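Local coordinates for protein putative oxidoreductase (PDB 3C1A) that probably catalyses an NAD(P)-dependent oxidation or reduction, as a Gfo/Idh/MocA-family oxidoreductase whose substrate is not established, at residues 71-76 with 92-97. Numbering follows the deposited sequence. Where two conformers were deposited one is given.
Sequences EAVIIA and SGKAVL
The peptide groups of residues 72-76 and 95-97, neighbouring parallel strands, meet at their facing edges through N-H and C=O, while Ala72, Ala95, Ile74 and Leu97 lie on one face of the sheet and Val73 and Val96 on the other. The Ala95 carbonyl takes the N-H of Val73 (N to O, 2.7 Å). The Val73 carbonyl answers by accepting Leu97 N on O at 3.0 Å; from Leu97 O the bond returns to Ile75 N at 2.9 Å. Each of the three oxygens also meets a CA-H: Ala95 O that of Ala72, Val73 O that of Val96, Leu97 O that of Ile74.

On the first face the methyls of Ala72 and Ala95 sit side by side, CB to CB 4.0 Å, with the Ile74 and Leu97 side chains further along; Ile74 is backed by Tyr25 and Ile29 of helix 25-31. On the face of Val73 and Val96 the end of Ile75 reaches Val96. With CG1 of Ile75 anti to the carbonyl carbon (chi1 -62°) and chi2 extended, CD1 is carried across to Val96 CG1, a tight contact at 3.5 Å. Helix 82-91 packs against this pair, through Ile85 and Thr86 on Ile75 and Ala89 on Val96. At the start of the strands, Val73 CG2 rests against the aliphatic part of Lys94, 4.0 Å from its CB, while the ammonium goes on to the carbonyl of Ala67.

Gly93, with positive phi, ends helix 82-91 in a Schellman motif, and the chain then enters strand 95-99. Paired in parallel as neighbours, strands 72-76 and 95-99 form with helix 82-91 a beta-alpha-beta crossover within the six-stranded parallel sheet of order 3-2-1-4-5-6, the hallmark of the NAD-binding Rossmann fold.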
loop_
_atom_site.group_PDB
_atom_site.type_symbol
_atom_site.label_atom_id
_atom_site.label_comp_id
_atom_site.label_asym_id
_atom_site.label_seq_id
_atom_site.Cartn_x
_atom_site.Cartn_y
_atom_site.Cartn_z
ATOM N N GLU A 71 -16.505 -2.030 -15.436
ATOM C CA GLU A 71 -15.567 -1.026 -15.956
ATOM C C GLU A 71 -14.132 -1.193 -15.418
ATOM O O GLU A 71 -13.170 -0.817 -16.091
ATOM C CB GLU A 71 -16.081 0.365 -15.640
ATOM C CG GLU A 71 -17.344 0.686 -16.414
ATOM C CD GLU A 71 -17.830 2.084 -16.190
ATOM O OE1 GLU A 71 -17.407 2.987 -16.937
ATOM O OE2 GLU A 71 -18.673 2.263 -15.294
ATOM N N ALA A 72 -14.013 -1.735 -14.205
ATOM C CA ALA A 72 -12.754 -1.788 -13.462
ATOM C C ALA A 72 -12.803 -2.910 -12.435
ATOM O O ALA A 72 -13.867 -3.250 -11.944
ATOM C CB ALA A 72 -12.488 -0.422 -12.759
ATOM N N VAL A 73 -11.639 -3.494 -12.146
ATOM C CA VAL A 73 -11.514 -4.645 -11.240
ATOM C C VAL A 73 -10.588 -4.302 -10.062
ATOM O O VAL A 73 -9.481 -3.799 -10.278
ATOM C CB VAL A 73 -10.933 -5.893 -11.972
ATOM C CG1 VAL A 73 -10.924 -7.100 -11.048
ATOM C CG2 VAL A 73 -11.724 -6.202 -13.268
ATOM N N ILE A 74 -11.046 -4.565 -8.833
ATOM C CA ILE A 74 -10.202 -4.515 -7.666
ATOM C C ILE A 74 -9.703 -5.955 -7.355
ATOM O O ILE A 74 -10.510 -6.892 -7.151
ATOM C CB ILE A 74 -10.979 -3.942 -6.463
ATOM C CG1 ILE A 74 -11.579 -2.565 -6.814
ATOM C CG2 ILE A 74 -10.112 -3.884 -5.199
ATOM C CD1 ILE A 74 -12.239 -1.840 -5.607
ATOM N N ILE A 75 -8.390 -6.144 -7.360
ATOM C CA ILE A 75 -7.800 -7.440 -7.130
ATOM C C ILE A 75 -7.237 -7.466 -5.675
ATOM O O ILE A 75 -6.182 -6.894 -5.380
ATOM C CB ILE A 75 -6.719 -7.763 -8.252
ATOM C CG1 ILE A 75 -7.395 -7.803 -9.634
ATOM C CG2 ILE A 75 -6.046 -9.057 -7.994
ATOM C CD1 ILE A 75 -6.424 -7.663 -10.810
ATOM N N ALA A 76 -7.979 -8.122 -4.780
ATOM C CA ALA A 76 -7.615 -8.274 -3.379
ATOM C C ALA A 76 -7.451 -9.772 -3.037
ATOM O O ALA A 76 -8.146 -10.315 -2.199
ATOM C CB ALA A 76 -8.660 -7.597 -2.526
ATOM N N SER A 92 -8.464 -7.813 -21.006
ATOM C CA SER A 92 -9.879 -7.486 -21.191
ATOM C C SER A 92 -10.214 -6.001 -21.270
ATOM O O SER A 92 -11.384 -5.659 -21.430
ATOM C CB SER A 92 -10.704 -8.099 -20.057
ATOM O OG SER A 92 -10.930 -9.477 -20.306
ATOM N N GLY A 93 -9.226 -5.116 -21.142
ATOM C CA GLY A 93 -9.489 -3.690 -21.168
ATOM C C GLY A 93 -10.068 -3.089 -19.895
ATOM O O GLY A 93 -10.520 -1.959 -19.924
ATOM N N LYS A 94 -10.009 -3.794 -18.763
ATOM C CA LYS A 94 -10.550 -3.245 -17.514
ATOM C C LYS A 94 -9.452 -2.685 -16.647
ATOM O O LYS A 94 -8.451 -3.366 -16.384
ATOM C CB LYS A 94 -11.311 -4.293 -16.734
ATOM C CG LYS A 94 -12.589 -4.676 -17.437
ATOM C CD LYS A 94 -12.984 -6.040 -17.099
ATOM C CE LYS A 94 -14.394 -6.345 -17.635
ATOM N NZ LYS A 94 -14.602 -5.921 -19.019
ATOM N N ALA A 95 -9.654 -1.457 -16.190
ATOM C CA ALA A 95 -8.768 -0.839 -15.215
ATOM C C ALA A 95 -8.653 -1.657 -13.934
ATOM O O ALA A 95 -9.647 -2.284 -13.498
ATOM C CB ALA A 95 -9.259 0.533 -14.867
ATOM N N VAL A 96 -7.450 -1.629 -13.330
ATOM C CA VAL A 96 -7.120 -2.504 -12.184
ATOM C C VAL A 96 -6.607 -1.697 -11.014
ATOM O O VAL A 96 -5.752 -0.830 -11.197
ATOM C CB VAL A 96 -6.027 -3.568 -12.544
ATOM C CG1 VAL A 96 -5.630 -4.307 -11.317
ATOM C CG2 VAL A 96 -6.524 -4.559 -13.656
ATOM N N LEU A 97 -7.164 -1.958 -9.825
ATOM C CA LEU A 97 -6.591 -1.548 -8.542
ATOM C C LEU A 97 -6.209 -2.804 -7.816
ATOM O O LEU A 97 -7.097 -3.599 -7.463
ATOM C CB LEU A 97 -7.620 -0.762 -7.690
ATOM C CG LEU A 97 -7.108 -0.318 -6.304
ATOM C CD1 LEU A 97 -5.912 0.674 -6.349
ATOM C CD2 LEU A 97 -8.270 0.295 -5.498
#